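Thymidylate synthase thyX (PDB 3N3Y) catalyses FAD-dependent reductive methylation of dUMP to dTMP, probably with methylenetetrahydrofolate as carbon donor and NADPH as reductant, working as a homotetramer. Local coordinates at the interface of chains A and B. Numbering follows the deposited sequence. Chains: chain A/B, Thymidylate synthase thyX.

Contact 1: the interface of chains A and B. Residues chain A 94, 152-153, 155-156; chain B 79, 124, 188, 190.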
# COMPACT_ATOMS: atom_id res chain seq x y z
N ARG A 94 5.64 13.61 22.09
CA ARG A 94 5.35 15.05 22.02
C ARG A 94 4.23 15.45 22.99
O ARG A 94 4.15 16.61 23.40
CB ARG A 94 4.95 15.46 20.59
CG ARG A 94 6.00 15.20 19.51
CD ARG A 94 5.51 15.69 18.15
NE ARG A 94 5.38 17.15 18.10
CZ ARG A 94 4.50 17.81 17.34
NH1 ARG A 94 3.67 17.14 16.55
NH2 ARG A 94 4.46 19.13 17.37
N ASP A 152 8.43 19.01 22.85
CA ASP A 152 9.00 19.08 21.49
C ASP A 152 10.51 19.29 21.43
O ASP A 152 11.15 18.92 20.44
CB ASP A 152 8.31 20.18 20.65
CG ASP A 152 6.99 19.72 20.01
OD1 ASP A 152 6.50 18.61 20.37
OD2 ASP A 152 6.45 20.46 19.15
N LEU A 153 11.07 19.91 22.47
CA LEU A 153 12.50 20.17 22.56
C LEU A 153 13.16 19.10 23.41
O LEU A 153 14.22 18.58 23.07
CB LEU A 153 12.79 21.54 23.18
CG LEU A 153 12.24 22.77 22.45
CD1 LEU A 153 12.56 24.04 23.22
CD2 LEU A 153 12.76 22.83 21.02
N LYS A 155 12.33 16.03 24.00
CA LYS A 155 12.39 14.71 23.36
C LYS A 155 13.72 14.42 22.61
O LYS A 155 14.06 13.27 22.40
CB LYS A 155 11.18 14.47 22.44
CG LYS A 155 11.17 15.32 21.17
CD LYS A 155 9.85 15.21 20.42
CE LYS A 155 9.94 14.22 19.25
NZ LYS A 155 10.05 12.81 19.70
N TYR A 156 14.46 15.47 22.24
CA TYR A 156 15.79 15.33 21.64
C TYR A 156 16.84 14.68 22.55
O TYR A 156 17.83 14.13 22.07
CB TYR A 156 16.29 16.69 21.11
CG TYR A 156 15.59 17.00 19.81
CD1 TYR A 156 14.28 17.47 19.81
CD2 TYR A 156 16.21 16.75 18.59
CE1 TYR A 156 13.60 17.71 18.62
CE2 TYR A 156 15.54 16.99 17.39
CZ TYR A 156 14.22 17.47 17.41
OH TYR A 156 13.53 17.71 16.23
N GLU B 79 8.96 9.89 12.68
CA GLU B 79 7.76 10.51 12.15
C GLU B 79 7.69 10.33 10.63
O GLU B 79 6.66 9.96 10.08
CB GLU B 79 7.68 11.99 12.58
CG GLU B 79 7.56 12.14 14.11
CD GLU B 79 7.36 13.58 14.61
OE1 GLU B 79 7.44 14.53 13.79
OE2 GLU B 79 7.14 13.75 15.83
N VAL B 124 18.84 21.63 18.83
CA VAL B 124 17.61 22.41 18.76
C VAL B 124 17.79 23.76 19.43
O VAL B 124 18.89 24.12 19.84
CB VAL B 124 16.43 21.69 19.41
CG1 VAL B 124 16.07 20.42 18.63
CG2 VAL B 124 16.76 21.37 20.87
N LEU B 188 5.99 18.82 14.21
CA LEU B 188 7.26 19.09 14.87
C LEU B 188 8.12 20.04 14.03
O LEU B 188 8.11 19.98 12.79
CB LEU B 188 7.99 17.76 15.10
CG LEU B 188 9.37 17.78 15.76
CD1 LEU B 188 9.26 18.22 17.21
CD2 LEU B 188 10.05 16.41 15.63
N GLU B 190 11.33 20.32 13.33
CA GLU B 190 12.22 19.66 12.37
C GLU B 190 11.48 19.12 11.13
O GLU B 190 12.02 19.14 10.02
CB GLU B 190 13.04 18.54 13.03
CG GLU B 190 14.17 18.01 12.14
CD GLU B 190 15.09 16.97 12.81
OE1 GLU B 190 14.87 16.57 13.98
OE2 GLU B 190 16.05 16.55 12.14
O HOH W 1 12.17 20.01 16.03
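One face of the A:Tyr156 ring is covered by B:Val124, whose CG1 methyl sits over the ring centre, 3.4 Å from its centroid, in a CH-pi contact. B:Glu190 OE1 lies in plane at the ring's edge, as does the backbone oxygen of A:Asp152. The second flat group, the guanidinium of A:Arg94, carries the backbone N of B:Leu188 on one face, displaced toward the rim, while the carboxylate carbon CG of A:Asp152 lies in plane at its edge.

In this two-fold interface of the homotetramer, the 3-10 helix 155-157 of chain A packs against chain B. Tyrosine suits it, offering an apolar face to a branched valine and a polar tip to helix 189-201. A:Tyr156 OH donates to B:Glu190 OE1 at 2.9 Å, meeting it on the anti side, with ring and carboxylate planes 28° apart. A water bridges the same OH to the backbone N of B:Glu190.

Within chain A, A:Arg94 grips A:Asp152 side-on: NE reaches OD1 at 2.9 Å from above the carboxylate plane, and NH2 reaches OD2 at 3.0 Å. This pairing limits rotation of the guanidinium and probably keeps that face turned to the backbone of B:Leu188. With CG anti to its backbone N (chi1 179°), B:Leu188 runs alongside A:Asp152 in the opposite direction and brings B:Leu188 CD1 3.9 Å from A:Asp152 CG. B:Glu79 crosses the arginine chain at about a right angle, B:Glu79 OE2 3.4 Å from A:Arg94 CD.

Contact 2: the interface of chains A and B. Residues chain A 73, 122, 124, 129, 133, 161, 188, 190; chain B 153, 156.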
# COMPACT_ATOMS: atom_id res chain seq x y z
N SER A 73 10.69 -0.70 23.09
CA SER A 73 11.57 0.46 23.06
C SER A 73 11.30 1.30 21.82
O SER A 73 10.77 0.79 20.82
CB SER A 73 13.04 0.02 23.10
OG SER A 73 13.50 -0.45 21.85
N VAL A 122 13.65 0.17 28.42
CA VAL A 122 13.90 -1.23 28.11
C VAL A 122 15.35 -1.56 28.44
O VAL A 122 16.27 -0.95 27.90
CB VAL A 122 13.64 -1.53 26.61
CG1 VAL A 122 14.02 -2.98 26.27
CG2 VAL A 122 12.18 -1.25 26.27
N VAL A 124 18.62 -4.06 28.38
CA VAL A 124 19.18 -5.16 27.60
C VAL A 124 20.16 -5.95 28.46
O VAL A 124 20.37 -5.63 29.63
CB VAL A 124 19.89 -4.66 26.34
CG1 VAL A 124 18.90 -4.02 25.41
CG2 VAL A 124 21.03 -3.71 26.71
N VAL A 129 25.33 -0.61 29.50
CA VAL A 129 24.40 0.05 28.59
C VAL A 129 23.18 0.53 29.38
O VAL A 129 22.76 1.66 29.23
CB VAL A 129 23.96 -0.88 27.45
CG1 VAL A 129 22.97 -0.16 26.54
CG2 VAL A 129 25.16 -1.34 26.65
N SER A 133 21.46 4.26 29.91
CA SER A 133 20.07 4.63 29.59
C SER A 133 19.45 5.39 30.75
O SER A 133 18.76 6.39 30.53
CB SER A 133 19.21 3.42 29.25
OG SER A 133 19.68 2.81 28.08
N SER A 161 16.07 3.53 24.24
CA SER A 161 15.51 2.49 25.08
C SER A 161 14.23 2.93 25.78
O SER A 161 13.62 2.16 26.50
CB SER A 161 16.54 1.99 26.09
OG SER A 161 17.03 3.06 26.86
N LEU A 188 17.25 -7.83 15.14
CA LEU A 188 17.53 -7.32 16.48
C LEU A 188 16.84 -8.18 17.54
O LEU A 188 15.65 -8.51 17.41
CB LEU A 188 17.07 -5.87 16.57
CG LEU A 188 17.39 -5.13 17.86
CD1 LEU A 188 18.90 -4.87 17.97
CD2 LEU A 188 16.59 -3.84 17.91
N GLU A 190 15.43 -7.65 20.25
CA GLU A 190 14.14 -7.19 20.76
C GLU A 190 13.02 -7.48 19.76
O GLU A 190 11.88 -7.73 20.16
CB GLU A 190 14.17 -5.70 21.11
CG GLU A 190 12.95 -5.23 21.91
CD GLU A 190 12.94 -3.72 22.21
OE1 GLU A 190 13.94 -3.02 21.89
OE2 GLU A 190 11.93 -3.23 22.76
N LEU B 153 23.65 -3.61 21.29
CA LEU B 153 23.39 -3.27 22.67
C LEU B 153 23.54 -1.76 22.88
O LEU B 153 22.71 -1.14 23.53
CB LEU B 153 24.35 -4.02 23.60
CG LEU B 153 24.39 -5.54 23.49
CD1 LEU B 153 25.37 -6.13 24.51
CD2 LEU B 153 23.01 -6.11 23.68
N TYR B 156 20.91 1.29 22.35
CA TYR B 156 19.90 1.53 23.36
C TYR B 156 20.17 2.79 24.19
O TYR B 156 19.23 3.38 24.74
CB TYR B 156 19.73 0.30 24.26
CG TYR B 156 18.87 -0.72 23.58
CD1 TYR B 156 19.38 -1.49 22.53
CD2 TYR B 156 17.53 -0.86 23.92
CE1 TYR B 156 18.57 -2.42 21.87
CE2 TYR B 156 16.71 -1.78 23.26
CZ TYR B 156 17.25 -2.55 22.23
OH TYR B 156 16.45 -3.46 21.56
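With CG anti to its carbonyl carbon (chi1 -80°), B:Tyr156 directs its ring into a pocket of chain A at the dimer interface, where A:Glu190, its CG anti to the backbone N (chi1 -168°) and its chain extended beyond, brings a carboxylate to the phenol. B:Tyr156 OH donates to A:Glu190 OE1 at 2.6 Å from the anti side, the two planes 35° apart. The syn lone pair of A:Glu190 OE1 receives A:Ser73 OG at 2.6 Å, and A:Glu190 OE2 takes the backbone N of A:Ser73 at 2.8 Å. Serine suits this second-shell place: its small side chain and its backbone together fix the carboxylate's rotation, leaving the anti side of OE1 to the tyrosine.

A:Val124 CG1 lies over the centre of the B:Tyr156 ring, 3.6 Å from its centroid, a compact methyl against an aromatic face. At the other end of the residue, the backbone O of B:Tyr156 accepts from A:Ser161 OG at 3.1 Å, the donor tilted from the carbonyl plane. A:Ser133 OG bonds to A:Ser161 OG at 2.9 Å and helps position it.

In the fold, the tyrosine belongs to the 3-10 helix 155-157 of chain B and enters chain A among strand 72-73, helix 127-145, the start of helix 189-201 and the segments carrying A:Val124 and A:Ser161.

Contact 3: the interface of chains A and B. Residues chain A 79, 186-188; chain B 94, 152.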
# COMPACT_ATOMS: atom_id res chain seq x y z
N GLU A 79 12.08 0.15 13.87
CA GLU A 79 12.07 -0.99 12.96
C GLU A 79 10.66 -1.50 12.65
O GLU A 79 10.35 -1.84 11.52
CB GLU A 79 12.94 -2.12 13.51
CG GLU A 79 14.37 -1.68 13.81
CD GLU A 79 15.27 -2.85 14.21
OE1 GLU A 79 14.77 -4.00 14.24
OE2 GLU A 79 16.47 -2.62 14.49
N LYS A 186 19.23 -12.66 11.94
CA LYS A 186 19.79 -11.38 11.51
C LYS A 186 19.09 -10.23 12.24
O LYS A 186 19.61 -9.12 12.30
CB LYS A 186 19.61 -11.20 10.01
CG LYS A 186 20.37 -12.19 9.16
CD LYS A 186 21.84 -11.83 9.10
CE LYS A 186 22.63 -12.97 8.49
NZ LYS A 186 22.42 -14.23 9.27
N ALA A 187 17.91 -10.50 12.77
CA ALA A 187 17.08 -9.48 13.38
C ALA A 187 17.53 -9.08 14.79
O ALA A 187 18.11 -9.88 15.54
CB ALA A 187 15.61 -9.91 13.40
N LEU A 188 17.25 -7.83 15.14
CA LEU A 188 17.53 -7.32 16.48
C LEU A 188 16.84 -8.18 17.54
O LEU A 188 15.65 -8.51 17.41
CB LEU A 188 17.07 -5.87 16.57
CG LEU A 188 17.39 -5.13 17.86
CD1 LEU A 188 18.90 -4.87 17.97
CD2 LEU A 188 16.59 -3.84 17.91
N ARG B 94 22.76 -0.14 13.69
CA ARG B 94 23.20 -1.49 13.96
C ARG B 94 24.52 -1.79 13.24
O ARG B 94 25.31 -2.59 13.71
CB ARG B 94 22.13 -2.51 13.52
CG ARG B 94 20.84 -2.47 14.32
CD ARG B 94 19.90 -3.60 13.87
NE ARG B 94 20.41 -4.89 14.31
CZ ARG B 94 20.18 -6.05 13.68
NH1 ARG B 94 19.44 -6.08 12.58
NH2 ARG B 94 20.71 -7.17 14.17
N ASP B 152 24.44 -3.44 18.63
CA ASP B 152 23.07 -3.86 18.95
C ASP B 152 22.67 -3.58 20.38
O ASP B 152 21.48 -3.36 20.66
CB ASP B 152 22.88 -5.35 18.66
CG ASP B 152 22.64 -5.64 17.17
OD1 ASP B 152 22.79 -4.71 16.34
OD2 ASP B 152 22.28 -6.80 16.85
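Hydrogen bonds across the boundary join B:Arg94 to the backbone of A:Lys186. The guanidinium of B:Arg94 meets the carbonyl oxygen end-on, NH1 at 3.1 Å and NH2 at 2.9 Å from A:Lys186 O. The acceptor lies almost in the guanidinium plane, while its two donors differ: NH1 lies in the carbonyl plane, and NH2 is tilted 33° from it. Arginine suits the task because its planar head can place two N-H groups on one oxygen and still offer another edge.

That edge makes a salt bridge within chain B. B:Arg94 NE donates to B:Asp152 OD1 at 3.1 Å, from above the carboxylate plane, and NH2 donates to OD2 at 3.1 Å on the syn side. NH2 therefore serves both partners, and the short aspartate, held on helix 151-154, steadies the head presented to chain A. The bend at chi3 (71°) turns the arginine's end toward the lysine carbonyl.

Apolar and face contacts come from A:Leu188. Its backbone N lies over one guanidinium face near the rim, and the methyl A:Leu188 CD1 packs 3.9 Å from B:Asp152 CG.

Among the ionisable groups nearby, A:Glu79 OE2 is 4.6 Å from B:Arg94 NE, not in direct contact.

Both A:Glu79 and B:Arg94 belong to the dUMP site shared between dimeric partners, and this clasp probably helps hold the two chains' contributions to that site in register.

Contact 2 and contact 3 are neighbours, their C-alpha centres about 11 Å apart, and they share A:Leu188. Contact 1 lies on the other side of the two-fold axis, its C-alpha centre about 21 Å from that of contact 2 and about 25 Å from that of contact 3, and combines elements of both with the chains exchanged: the 3-10 helix 155-157, helices 93-96 and 151-154 and the start of helix 189-201. The centre of contact 3 is about 6 Å from A:Arg182, the predicted activator of dUMP. The interface probably extends to the nucleotide site, since A:Glu79 and B:Arg94 line dUMP pockets built between subunits.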